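Local coordinates for glucosamine kinase (Streptacidiphilus jiangxiensis, PDB 6HWJ), which catalyses the ATP- and magnesium-dependent phosphorylation of D-glucosamine to D-glucosamine 6-phosphate, and may bring glucosamine from degraded chitosan into bacterial metabolism, at residues P3-L8 with G44-V49; A149-A154 with L294-G299; D213-P218 with R366-A371; A262-A267 with R408-A413. All blocks are in the same frame, centred on the assembly; numbering follows the deposited sequence.

Contact 1: P3-L8 with G44-V49; sequences PNWSEL and GHAVGV
Trp5, on the first turn of helix 5-11, meets Gly44 and Ala46 at the start of strand 45-51 while the two backbones stay well apart, their nearest CA atoms, Trp5 CA and Gly48 CA, lying 8.8 Å from each other. This is helix-on-sheet packing near the N-terminus: a short helix, opened by a capping box, laid on an antiparallel sheet. One large side chain spans the gap. With CG beside the backbone N and anti to the carbonyl carbon (chi1 -73°), the Trp5 indole leaves the helix toward the strand and presents one face of its benzo ring to the Ala46 methyl. Ala46 CB sits 3.8 Å from the centroid of the Trp5 six-membered ring and 18° off its normal, a CH-pi contact; Trp5 CZ2 and CH2 are each 3.7 Å from that CB. At the ring edge, near its plane, Trp5 CH2 comes to 3.5 Å from Gly44 O. Leu35 and Leu38 of strand 34-42, Leu62 of strand 57-65 and Val70 of strand 69-72 also pack on the Trp5 side chain, and Arg64 adds a cation-pi contact. His45, whose CB points away from the helix, bonds instead to Thr79 through ND1. The helix start is fixed by two reciprocal bonds: Asn4 N donates to Glu7 OE2 at 3.0 Å, the carboxylate oxygen accepting through its anti lone pair, and Glu7 N reaches Asn4 OD1 at 2.7 Å almost in line with the side-chain C=O.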
loop_
_atom_site.group_PDB
_atom_site.type_symbol
_atom_site.label_atom_id
_atom_site.label_comp_id
_atom_site.label_asym_id
_atom_site.label_seq_id
_atom_site.Cartn_x
_atom_site.Cartn_y
_atom_site.Cartn_z
ATOM N N PRO A 3 -15.912 -22.240 -30.191
ATOM C CA PRO A 3 -14.465 -22.307 -29.967
ATOM C C PRO A 3 -14.169 -22.432 -28.482
ATOM O O PRO A 3 -14.994 -22.113 -27.618
ATOM C CB PRO A 3 -13.941 -20.980 -30.535
ATOM C CG PRO A 3 -15.023 -20.480 -31.435
ATOM C CD PRO A 3 -16.312 -20.980 -30.849
ATOM N N ASN A 4 -12.980 -22.939 -28.185
ATOM C CA ASN A 4 -12.510 -22.882 -26.818
ATOM C C ASN A 4 -12.148 -21.435 -26.474
ATOM O O ASN A 4 -12.128 -20.545 -27.332
ATOM C CB ASN A 4 -11.328 -23.820 -26.616
ATOM C CG ASN A 4 -10.179 -23.515 -27.540
ATOM O OD1 ASN A 4 -9.962 -22.373 -27.928
ATOM N ND2 ASN A 4 -9.434 -24.545 -27.904
ATOM N N TRP A 5 -11.865 -21.207 -25.195
ATOM C CA TRP A 5 -11.510 -19.864 -24.759
ATOM C C TRP A 5 -10.285 -19.346 -25.500
ATOM O O TRP A 5 -10.209 -18.155 -25.818
ATOM C CB TRP A 5 -11.257 -19.859 -23.256
ATOM C CG TRP A 5 -12.480 -19.979 -22.403
ATOM C CD1 TRP A 5 -12.940 -21.106 -21.786
ATOM C CD2 TRP A 5 -13.387 -18.931 -22.043
ATOM N NE1 TRP A 5 -14.053 -20.820 -21.065
ATOM C CE2 TRP A 5 -14.355 -19.494 -21.199
ATOM C CE3 TRP A 5 -13.471 -17.572 -22.352
ATOM C CZ2 TRP A 5 -15.406 -18.754 -20.666
ATOM C CZ3 TRP A 5 -14.505 -16.839 -21.818
ATOM C CH2 TRP A 5 -15.462 -17.430 -20.988
ATOM N N SER A 6 -9.314 -20.225 -25.785
ATOM C CA SER A 6 -8.100 -19.800 -26.473
ATOM C C SER A 6 -8.413 -19.221 -27.845
ATOM O O SER A 6 -7.864 -18.184 -28.229
ATOM C CB SER A 6 -7.123 -20.979 -26.619
ATOM O OG SER A 6 -6.807 -21.529 -25.347
ATOM N N GLU A 7 -9.269 -19.899 -28.611
ATOM C CA GLU A 7 -9.619 -19.424 -29.944
ATOM C C GLU A 7 -10.425 -18.136 -29.883
ATOM O O GLU A 7 -10.277 -17.263 -30.743
ATOM C CB GLU A 7 -10.421 -20.488 -30.697
ATOM C CG GLU A 7 -9.697 -21.792 -30.948
ATOM C CD GLU A 7 -10.636 -22.856 -31.507
ATOM O OE1 GLU A 7 -10.513 -23.202 -32.704
ATOM O OE2 GLU A 7 -11.513 -23.332 -30.752
ATOM N N LEU A 8 -11.310 -18.004 -28.896
ATOM C CA LEU A 8 -12.062 -16.764 -28.757
ATOM C C LEU A 8 -11.128 -15.597 -28.453
ATOM O O LEU A 8 -11.290 -14.505 -29.004
ATOM C CB LEU A 8 -13.123 -16.900 -27.660
ATOM C CG LEU A 8 -14.366 -17.732 -27.991
ATOM C CD1 LEU A 8 -15.213 -17.900 -26.725
ATOM C CD2 LEU A 8 -15.208 -17.115 -29.111
ATOM N N GLY A 44 -20.380 -19.155 -18.705
ATOM C CA GLY A 44 -19.801 -18.194 -19.621
ATOM C C GLY A 44 -18.858 -17.186 -19.010
ATOM O O GLY A 44 -18.468 -16.234 -19.705
ATOM N N HIS A 45 -18.490 -17.341 -17.746
ATOM C CA HIS A 45 -17.593 -16.426 -17.066
ATOM C C HIS A 45 -16.224 -17.054 -16.865
ATOM O O HIS A 45 -16.101 -18.270 -16.679
ATOM C CB HIS A 45 -18.179 -16.004 -15.687
ATOM C CG HIS A 45 -19.454 -15.232 -15.805
ATOM N ND1 HIS A 45 -19.490 -13.860 -15.943
ATOM C CD2 HIS A 45 -20.743 -15.646 -15.825
ATOM C CE1 HIS A 45 -20.745 -13.463 -16.036
ATOM N NE2 HIS A 45 -21.525 -14.524 -15.970
ATOM N N ALA A 46 -15.188 -16.216 -16.900
ATOM C CA ALA A 46 -13.841 -16.726 -16.706
ATOM C C ALA A 46 -12.883 -15.606 -16.324
ATOM O O ALA A 46 -13.196 -14.419 -16.454
ATOM C CB ALA A 46 -13.333 -17.438 -17.960
ATOM N N VAL A 47 -11.717 -16.011 -15.824
ATOM C CA VAL A 47 -10.588 -15.118 -15.607
ATOM C C VAL A 47 -9.471 -15.582 -16.523
ATOM O O VAL A 47 -9.027 -16.735 -16.437
ATOM C CB VAL A 47 -10.119 -15.109 -14.158
ATOM C CG1 VAL A 47 -9.030 -14.021 -13.980
ATOM C CG2 VAL A 47 -11.277 -14.850 -13.185
ATOM N N GLY A 48 -9.037 -14.703 -17.414
ATOM C CA GLY A 48 -7.992 -15.012 -18.358
ATOM C C GLY A 48 -6.720 -14.274 -17.980
ATOM O O GLY A 48 -6.774 -13.153 -17.473
ATOM N N VAL A 49 -5.591 -14.931 -18.199
ATOM C CA VAL A 49 -4.280 -14.303 -18.230
ATOM C C VAL A 49 -3.889 -14.233 -19.697
ATOM O O VAL A 49 -3.671 -15.266 -20.341
ATOM C CB VAL A 49 -3.256 -15.091 -17.406
ATOM C CG1 VAL A 49 -1.881 -14.474 -17.561
ATOM C CG2 VAL A 49 -3.685 -15.130 -15.936
#

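Contact 2: A149-A154 with L294-G299; sequences AQRIAA and LIDVHG
The guanidinium of Arg151 lies flat against the side chain of Asp296, the guanidinium and carboxylate planes only 8° apart. Asp296 CB rides over the middle of one face, 3.6 Å from Arg151 CZ, while the edge of the same group is turned to the backbone of Val297. There Arg151 NE donates to Val297 O at 2.9 Å, the oxygen close to the guanidinium plane, with a bent N-H...O angle of 144°. Stacking keeps the N-H bonds of Arg151 from aiming at the acid: Arg151 NH1 to Asp296 OD2 is a long 3.6 Å, a purely electrostatic pair. A water bridges instead, donating to Asp296 OD2 at 2.8 Å and bonding weakly to Arg151 NH1 and Gln150 O. A second water accepts from Arg151 NH2 (2.8 Å) and from Val297 N. The bend at chi2 (-69°) carries the arginine off helix 148-157 to this loop. Asp296 has direct salt bridges to Arg236 through OD2 and to Arg332 through OD1, so three arginines surround one buried carboxylate and would be expected to favour its ionised form. The loop so anchored runs from strand 293-295 straight into His298-Gly299-Asp300, the last of which binds D-glucosamine; the His-Gly-Asp sequence here is consistent with the catalytic loop of aminoglycoside-phosphotransferase-like kinases.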
loop_
_atom_site.group_PDB
_atom_site.type_symbol
_atom_site.label_atom_id
_atom_site.label_comp_id
_atom_site.label_asym_id
_atom_site.label_seq_id
_atom_site.Cartn_x
_atom_site.Cartn_y
_atom_site.Cartn_z
ATOM N N ALA A 149 -1.251 -10.076 -2.283
ATOM C CA ALA A 149 -1.835 -11.373 -1.956
ATOM C C ALA A 149 -1.060 -12.072 -0.838
ATOM O O ALA A 149 -1.655 -12.732 0.031
ATOM C CB ALA A 149 -1.862 -12.274 -3.190
ATOM N N GLN A 150 0.263 -11.966 -0.858
ATOM C CA GLN A 150 1.067 -12.588 0.194
ATOM C C GLN A 150 0.900 -11.849 1.517
ATOM O O GLN A 150 0.894 -12.467 2.581
ATOM C CB GLN A 150 2.536 -12.631 -0.212
ATOM C CG GLN A 150 2.842 -13.631 -1.317
ATOM C CD GLN A 150 2.231 -13.246 -2.652
ATOM O OE1 GLN A 150 2.294 -12.089 -3.066
ATOM N NE2 GLN A 150 1.626 -14.221 -3.332
ATOM N N ARG A 151 0.779 -10.522 1.468
ATOM C CA ARG A 151 0.575 -9.754 2.694
ATOM C C ARG A 151 -0.776 -10.070 3.325
ATOM O O ARG A 151 -0.858 -10.367 4.525
ATOM C CB ARG A 151 0.680 -8.255 2.397
ATOM C CG ARG A 151 2.036 -7.832 1.824
ATOM C CD ARG A 151 3.167 -7.928 2.811
ATOM N NE ARG A 151 4.445 -7.634 2.157
ATOM C CZ ARG A 151 5.122 -8.494 1.392
ATOM N NH1 ARG A 151 4.676 -9.715 1.192
ATOM N NH2 ARG A 151 6.249 -8.127 0.829
ATOM N N ILE A 152 -1.852 -10.012 2.531
ATOM C CA ILE A 152 -3.187 -10.231 3.073
ATOM C C ILE A 152 -3.316 -11.639 3.633
ATOM O O ILE A 152 -3.839 -11.843 4.735
ATOM C CB ILE A 152 -4.255 -9.941 1.994
ATOM C CG1 ILE A 152 -4.266 -8.441 1.671
ATOM C CG2 ILE A 152 -5.632 -10.375 2.497
ATOM C CD1 ILE A 152 -5.060 -8.058 0.435
ATOM N N ALA A 153 -2.841 -12.641 2.877
ATOM C CA ALA A 153 -2.911 -14.019 3.362
ATOM C C ALA A 153 -2.110 -14.208 4.646
ATOM O O ALA A 153 -2.580 -14.852 5.598
ATOM C CB ALA A 153 -2.420 -14.982 2.274
ATOM N N ALA A 154 -0.901 -13.650 4.710
ATOM C CA ALA A 154 -0.105 -13.786 5.922
ATOM C C ALA A 154 -0.816 -13.164 7.116
ATOM O O ALA A 154 -0.812 -13.727 8.221
ATOM C CB ALA A 154 1.276 -13.139 5.723
ATOM N N LEU A 294 15.160 -8.022 7.986
ATOM C CA LEU A 294 14.159 -7.613 6.998
ATOM C C LEU A 294 13.008 -8.616 7.000
ATOM O O LEU A 294 13.240 -9.835 7.051
ATOM C CB LEU A 294 14.761 -7.528 5.600
ATOM C CG LEU A 294 16.128 -6.819 5.497
ATOM C CD1 LEU A 294 16.684 -6.926 4.072
ATOM C CD2 LEU A 294 15.974 -5.379 5.932
ATOM N N ILE A 295 11.780 -8.098 6.938
ATOM C CA ILE A 295 10.563 -8.906 6.928
ATOM C C ILE A 295 9.647 -8.404 5.814
ATOM O O ILE A 295 9.874 -7.354 5.219
ATOM C CB ILE A 295 9.808 -8.869 8.279
ATOM C CG1 ILE A 295 9.402 -7.445 8.635
ATOM C CG2 ILE A 295 10.671 -9.478 9.405
ATOM C CD1 ILE A 295 8.341 -7.366 9.725
ATOM N N ASP A 296 8.602 -9.175 5.535
ATOM C CA ASP A 296 7.487 -8.664 4.736
ATOM C C ASP A 296 6.874 -7.466 5.464
ATOM O O ASP A 296 6.488 -7.579 6.636
ATOM C CB ASP A 296 6.426 -9.759 4.540
ATOM C CG ASP A 296 6.932 -10.942 3.718
ATOM O OD1 ASP A 296 8.071 -10.914 3.201
ATOM O OD2 ASP A 296 6.188 -11.931 3.608
ATOM N N VAL A 297 6.786 -6.324 4.786
ATOM C CA VAL A 297 6.283 -5.106 5.395
ATOM C C VAL A 297 5.095 -4.593 4.575
ATOM O O VAL A 297 4.803 -5.084 3.491
ATOM C CB VAL A 297 7.359 -4.005 5.521
ATOM C CG1 VAL A 297 8.485 -4.442 6.454
ATOM C CG2 VAL A 297 7.914 -3.614 4.157
ATOM N N HIS A 298 4.406 -3.594 5.126
ATOM C CA HIS A 298 3.396 -2.870 4.359
ATOM C C HIS A 298 4.049 -2.113 3.208
ATOM O O HIS A 298 3.647 -2.255 2.043
ATOM C CB HIS A 298 2.619 -1.899 5.269
ATOM C CG HIS A 298 1.516 -1.169 4.568
ATOM N ND1 HIS A 298 1.750 -0.129 3.688
ATOM C CD2 HIS A 298 0.163 -1.345 4.598
ATOM C CE1 HIS A 298 0.593 0.304 3.204
ATOM N NE2 HIS A 298 -0.386 -0.417 3.738
ATOM N N GLY A 299 5.045 -1.280 3.517
ATOM C CA GLY A 299 5.896 -0.691 2.502
ATOM C C GLY A 299 5.440 0.649 1.968
ATOM O O GLY A 299 6.190 1.282 1.217
HETATM O O HOH W 1 3.439 -11.436 3.396
HETATM O O HOH W 2 7.785 -5.995 1.889
#

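Contact 3: D213-P218 with R366-A371; sequences DQALLP and RAWIAA
Helix-helix packing in the largely helical C-terminal half of the kinase joins Ala215 and Leu216 of helix 212-234 to Trp368 and Ala371 of helix 362-386. The local axes run in broadly the same direction, 41° apart, and come within 10.2 Å. Trp368 closes much of that gap: its CG is anti to the backbone N (chi1 172°), which swings the indole across to the other helix with the pyrrole edge leading. Trp368 NE1 donates to Ala215 O at 2.9 Å. The oxygen lies near the indole plane, but the donor stands above the carbonyl plane, 67° out of it, away from the lone-pair directions. Alongside, Ala215 CB touches Trp368 CD1 at 3.9 Å. Leu216 fills the next position, its CD2 methyl wedged between Trp368 CD1 (3.7 Å) and Ala371 CB (3.6 Å), approaching the indole obliquely; Leu216 CD1 also meets Ala371 CB, at 3.9 Å. Two residues after Leu216, helix 212-234 is kinked at Pro218, whose nitrogen cannot bond back to the preceding turn. Val202 and Leu205 of helix 194-207 and Met212 also pack on the indole. The contact is interhelical packing in the helical C-terminal part, where one tryptophan joins helices 194-207, 212-234 and 362-386, its ring in apolar packing and its N-H on a backbone carbonyl.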
loop_
_atom_site.group_PDB
_atom_site.type_symbol
_atom_site.label_atom_id
_atom_site.label_comp_id
_atom_site.label_asym_id
_atom_site.label_seq_id
_atom_site.Cartn_x
_atom_site.Cartn_y
_atom_site.Cartn_z
ATOM N N ASP A 213 -5.390 13.531 26.078
ATOM C CA ASP A 213 -5.498 12.079 26.222
ATOM C C ASP A 213 -6.352 11.484 25.112
ATOM O O ASP A 213 -5.994 10.463 24.510
ATOM C CB ASP A 213 -6.086 11.727 27.587
ATOM C CG ASP A 213 -6.284 10.248 27.763
ATOM O OD1 ASP A 213 -5.271 9.542 27.934
ATOM O OD2 ASP A 213 -7.447 9.783 27.697
ATOM N N GLN A 214 -7.502 12.101 24.836
ATOM C CA GLN A 214 -8.393 11.578 23.819
ATOM C C GLN A 214 -7.760 11.678 22.440
ATOM O O GLN A 214 -7.903 10.769 21.616
ATOM C CB GLN A 214 -9.719 12.334 23.840
ATOM C CG GLN A 214 -10.555 12.012 25.056
ATOM C CD GLN A 214 -11.683 12.998 25.247
ATOM O OE1 GLN A 214 -11.574 14.177 24.888
ATOM N NE2 GLN A 214 -12.780 12.520 25.827
ATOM N N ALA A 215 -7.068 12.786 22.178
ATOM C CA ALA A 215 -6.450 12.960 20.863
ATOM C C ALA A 215 -5.216 12.085 20.688
ATOM O O ALA A 215 -4.820 11.824 19.546
ATOM C CB ALA A 215 -6.091 14.418 20.639
ATOM N N LEU A 216 -4.616 11.620 21.776
ATOM C CA LEU A 216 -3.456 10.743 21.686
ATOM C C LEU A 216 -3.832 9.272 21.512
ATOM O O LEU A 216 -3.022 8.486 21.010
ATOM C CB LEU A 216 -2.584 10.886 22.929
ATOM C CG LEU A 216 -1.772 12.174 23.032
ATOM C CD1 LEU A 216 -1.119 12.314 24.384
ATOM C CD2 LEU A 216 -0.696 12.234 21.910
ATOM N N LEU A 217 -5.031 8.878 21.893
ATOM C CA LEU A 217 -5.374 7.457 21.842
ATOM C C LEU A 217 -5.200 6.865 20.452
ATOM O O LEU A 217 -4.633 5.760 20.342
ATOM C CB LEU A 217 -6.803 7.246 22.365
ATOM C CG LEU A 217 -7.340 5.815 22.248
ATOM C CD1 LEU A 217 -6.501 4.835 23.045
ATOM C CD2 LEU A 217 -8.814 5.774 22.707
ATOM N N PRO A 218 -5.643 7.506 19.364
ATOM C CA PRO A 218 -5.435 6.887 18.040
ATOM C C PRO A 218 -3.970 6.607 17.731
ATOM O O PRO A 218 -3.657 5.613 17.060
ATOM C CB PRO A 218 -6.033 7.918 17.063
ATOM C CG PRO A 218 -7.055 8.659 17.918
ATOM C CD PRO A 218 -6.411 8.755 19.272
ATOM N N ARG A 366 1.515 21.087 18.474
ATOM C CA ARG A 366 2.920 20.685 18.486
ATOM C C ARG A 366 3.224 19.783 19.675
ATOM O O ARG A 366 3.997 18.827 19.551
ATOM C CB ARG A 366 3.817 21.925 18.499
ATOM C CG ARG A 366 3.705 22.761 17.222
ATOM C CD ARG A 366 4.606 23.983 17.258
ATOM N NE ARG A 366 6.022 23.637 17.161
ATOM C CZ ARG A 366 7.017 24.506 17.309
ATOM N NH1 ARG A 366 6.760 25.783 17.568
ATOM N NH2 ARG A 366 8.274 24.098 17.202
ATOM N N ALA A 367 2.597 20.044 20.822
ATOM C CA ALA A 367 2.688 19.114 21.939
ATOM C C ALA A 367 2.148 17.750 21.542
ATOM O O ALA A 367 2.715 16.710 21.908
ATOM C CB ALA A 367 1.915 19.654 23.140
ATOM N N TRP A 368 1.070 17.734 20.756
ATOM C CA TRP A 368 0.488 16.470 20.322
ATOM C C TRP A 368 1.417 15.741 19.352
ATOM O O TRP A 368 1.533 14.506 19.396
ATOM C CB TRP A 368 -0.891 16.722 19.673
ATOM C CG TRP A 368 -1.473 15.494 19.035
ATOM C CD1 TRP A 368 -2.326 14.594 19.607
ATOM C CD2 TRP A 368 -1.215 15.025 17.713
ATOM N NE1 TRP A 368 -2.625 13.586 18.702
ATOM C CE2 TRP A 368 -1.948 13.827 17.538
ATOM C CE3 TRP A 368 -0.447 15.511 16.640
ATOM C CZ2 TRP A 368 -1.935 13.104 16.340
ATOM C CZ3 TRP A 368 -0.437 14.794 15.451
ATOM C CH2 TRP A 368 -1.180 13.611 15.304
ATOM N N ILE A 369 2.075 16.477 18.454
ATOM C CA ILE A 369 3.016 15.842 17.535
ATOM C C ILE A 369 4.056 15.035 18.305
ATOM O O ILE A 369 4.303 13.855 18.010
ATOM C CB ILE A 369 3.684 16.899 16.635
ATOM C CG1 ILE A 369 2.651 17.492 15.670
ATOM C CG2 ILE A 369 4.865 16.272 15.867
ATOM C CD1 ILE A 369 3.212 18.595 14.779
ATOM N N ALA A 370 4.700 15.670 19.292
ATOM C CA ALA A 370 5.728 14.988 20.064
ATOM C C ALA A 370 5.133 13.844 20.878
ATOM O O ALA A 370 5.667 12.724 20.888
ATOM C CB ALA A 370 6.438 15.990 20.983
ATOM N N ALA A 371 4.013 14.101 21.564
ATOM C CA ALA A 371 3.411 13.070 22.402
ATOM C C ALA A 371 2.838 11.928 21.572
ATOM O O ALA A 371 2.857 10.766 22.018
ATOM C CB ALA A 371 2.338 13.700 23.283
#

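Contact 4: A262-A267 with R408-A413; sequences ASVPGA and REYLYA
Val264, in the short link between helices 243-263 and 266-284, packs its CG2 methyl on Tyr410 of helix 398-416. With CG1 anti to the backbone N (chi1 172°), the valine has CG2 beside that N and turned to the tyrosine. CG2 touches the base of the side chain, lying 3.6 Å from Tyr410 CD1 and 3.8 Å from Tyr410 CB, while Val264 CG1 stands back at 4.1 Å from the same CD1. Tyr410, with CG beside its backbone N and anti to the carbonyl carbon (chi1 -71°), sends its ring from the helix toward the link, passing the valine at a slant. Leu272 and Trp275 of helix 266-284, Ala260 of helix 243-263, and Pro424 and Leu428 of helix 422-431 also line the tyrosine. One residue on, Leu411 has its CB directed away but brings CD2 back to 4.4 Å from Ser263 OG, a loose contact; that hydroxyl is bonded to Glu259 O in the turn before. Residues 408-413 belong to the proposed substrate specificity determinant motif, and Glu409, which binds D-glucosamine, bonds to Trp420 NE1 through OE1. The chemistry between the two segments is apolar, a methyl against an aromatic side chain: they meet through van der Waals packing, without a directional bond between them, and a polar group that binds the sugar belongs to the neighbouring Glu409.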
loop_
_atom_site.group_PDB
_atom_site.type_symbol
_atom_site.label_atom_id
_atom_site.label_comp_id
_atom_site.label_asym_id
_atom_site.label_seq_id
_atom_site.Cartn_x
_atom_site.Cartn_y
_atom_site.Cartn_z
ATOM N N ALA A 262 19.128 20.304 -4.427
ATOM C CA ALA A 262 19.286 21.000 -5.700
ATOM C C ALA A 262 17.974 21.563 -6.242
ATOM O O ALA A 262 18.004 22.340 -7.199
ATOM C CB ALA A 262 19.893 20.055 -6.744
ATOM N N SER A 263 16.833 21.200 -5.655
ATOM C CA SER A 263 15.542 21.567 -6.215
ATOM C C SER A 263 14.650 22.382 -5.287
ATOM O O SER A 263 13.732 23.042 -5.780
ATOM C CB SER A 263 14.779 20.308 -6.641
ATOM O OG SER A 263 14.664 19.411 -5.566
ATOM N N VAL A 264 14.885 22.366 -3.981
ATOM C CA VAL A 264 14.003 23.063 -3.042
ATOM C C VAL A 264 14.355 24.547 -3.052
ATOM O O VAL A 264 15.488 24.916 -2.724
ATOM C CB VAL A 264 14.115 22.479 -1.622
ATOM C CG1 VAL A 264 13.335 23.335 -0.636
ATOM C CG2 VAL A 264 13.613 21.041 -1.598
ATOM N N PRO A 265 13.424 25.433 -3.385
ATOM C CA PRO A 265 13.757 26.854 -3.479
ATOM C C PRO A 265 13.541 27.588 -2.161
ATOM O O PRO A 265 13.021 27.046 -1.193
ATOM C CB PRO A 265 12.779 27.353 -4.551
ATOM C CG PRO A 265 11.545 26.520 -4.294
ATOM C CD PRO A 265 12.039 25.165 -3.826
ATOM N N GLY A 266 13.971 28.850 -2.150
ATOM C CA GLY A 266 13.603 29.743 -1.070
ATOM C C GLY A 266 14.228 29.403 0.274
ATOM O O GLY A 266 15.237 28.686 0.378
ATOM N N ALA A 267 13.595 29.940 1.328
ATOM C CA ALA A 267 14.137 29.788 2.678
ATOM C C ALA A 267 14.219 28.315 3.068
ATOM O O ALA A 267 15.227 27.869 3.632
ATOM C CB ALA A 267 13.279 30.558 3.675
ATOM N N ARG A 408 11.823 12.751 1.282
ATOM C CA ARG A 408 10.857 12.372 0.253
ATOM C C ARG A 408 9.740 13.405 0.129
ATOM O O ARG A 408 9.178 13.581 -0.957
ATOM C CB ARG A 408 10.248 10.995 0.554
ATOM C CG ARG A 408 11.181 9.807 0.360
ATOM C CD ARG A 408 11.699 9.692 -1.065
ATOM N NE ARG A 408 10.641 9.827 -2.063
ATOM C CZ ARG A 408 10.829 9.705 -3.376
ATOM N NH1 ARG A 408 9.811 9.850 -4.206
ATOM N NH2 ARG A 408 12.036 9.434 -3.857
ATOM N N GLU A 409 9.381 14.069 1.235
ATOM C CA GLU A 409 8.308 15.052 1.184
ATOM C C GLU A 409 8.734 16.277 0.392
ATOM O O GLU A 409 7.917 16.856 -0.338
ATOM C CB GLU A 409 7.873 15.449 2.602
ATOM C CG GLU A 409 7.391 14.287 3.428
ATOM C CD GLU A 409 6.096 13.675 2.901
ATOM O OE1 GLU A 409 5.375 14.326 2.126
ATOM O OE2 GLU A 409 5.788 12.529 3.272
ATOM N N TYR A 410 10.015 16.668 0.503
ATOM C CA TYR A 410 10.534 17.732 -0.346
ATOM C C TYR A 410 10.395 17.379 -1.824
ATOM O O TYR A 410 10.028 18.231 -2.653
ATOM C CB TYR A 410 12.011 18.009 -0.056
ATOM C CG TYR A 410 12.333 18.689 1.247
ATOM C CD1 TYR A 410 12.044 20.026 1.443
ATOM C CD2 TYR A 410 13.003 18.005 2.256
ATOM C CE1 TYR A 410 12.383 20.662 2.629
ATOM C CE2 TYR A 410 13.355 18.630 3.433
ATOM C CZ TYR A 410 13.053 19.956 3.615
ATOM O OH TYR A 410 13.406 20.568 4.794
ATOM N N LEU A 411 10.718 16.133 -2.178
ATOM C CA LEU A 411 10.667 15.727 -3.570
ATOM C C LEU A 411 9.226 15.686 -4.058
ATOM O O LEU A 411 8.936 16.122 -5.178
ATOM C CB LEU A 411 11.362 14.367 -3.756
ATOM C CG LEU A 411 12.864 14.339 -3.461
ATOM C CD1 LEU A 411 13.455 12.944 -3.736
ATOM C CD2 LEU A 411 13.625 15.374 -4.285
ATOM N N TYR A 412 8.309 15.171 -3.234
ATOM C CA TYR A 412 6.895 15.247 -3.588
ATOM C C TYR A 412 6.485 16.696 -3.859
ATOM O O TYR A 412 5.851 17.000 -4.874
ATOM C CB TYR A 412 6.038 14.649 -2.485
ATOM C CG TYR A 412 4.565 14.883 -2.719
ATOM C CD1 TYR A 412 3.842 14.064 -3.578
ATOM C CD2 TYR A 412 3.907 15.941 -2.107
ATOM C CE1 TYR A 412 2.489 14.287 -3.805
ATOM C CE2 TYR A 412 2.571 16.173 -2.338
ATOM C CZ TYR A 412 1.867 15.341 -3.189
ATOM O OH TYR A 412 0.538 15.570 -3.414
ATOM N N ALA A 413 6.886 17.607 -2.974
ATOM C CA ALA A 413 6.496 19.000 -3.108
ATOM C C ALA A 413 6.976 19.582 -4.429
ATOM O O ALA A 413 6.184 20.151 -5.190
ATOM C CB ALA A 413 7.046 19.811 -1.925
#

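Overall arrangement
Contact 2 lies nearest the middle of the chain, about 10 Å from its centre, and close to the magnesium site: the side chain of Arg151 is about 11 Å from a bound magnesium ion and about 8 Å from that of Asp319, a magnesium ligand. Contact 1 belongs to the N-terminal end, its centre about 32 Å from that of contact 2 and about 55 Å from that of contact 3, on the other side of the chain's centre. Contacts 2, 3 and 4 alternate along the sequence, so segments distant in sequence are interlaced from residue 149 onward. Contacts 3 and 4, with centres about 28 Å apart, involve the successive helices 362-386 and 398-416; contact 4, whose nearest atoms are about 10 Å from contact 2, includes the sugar-binding Glu409.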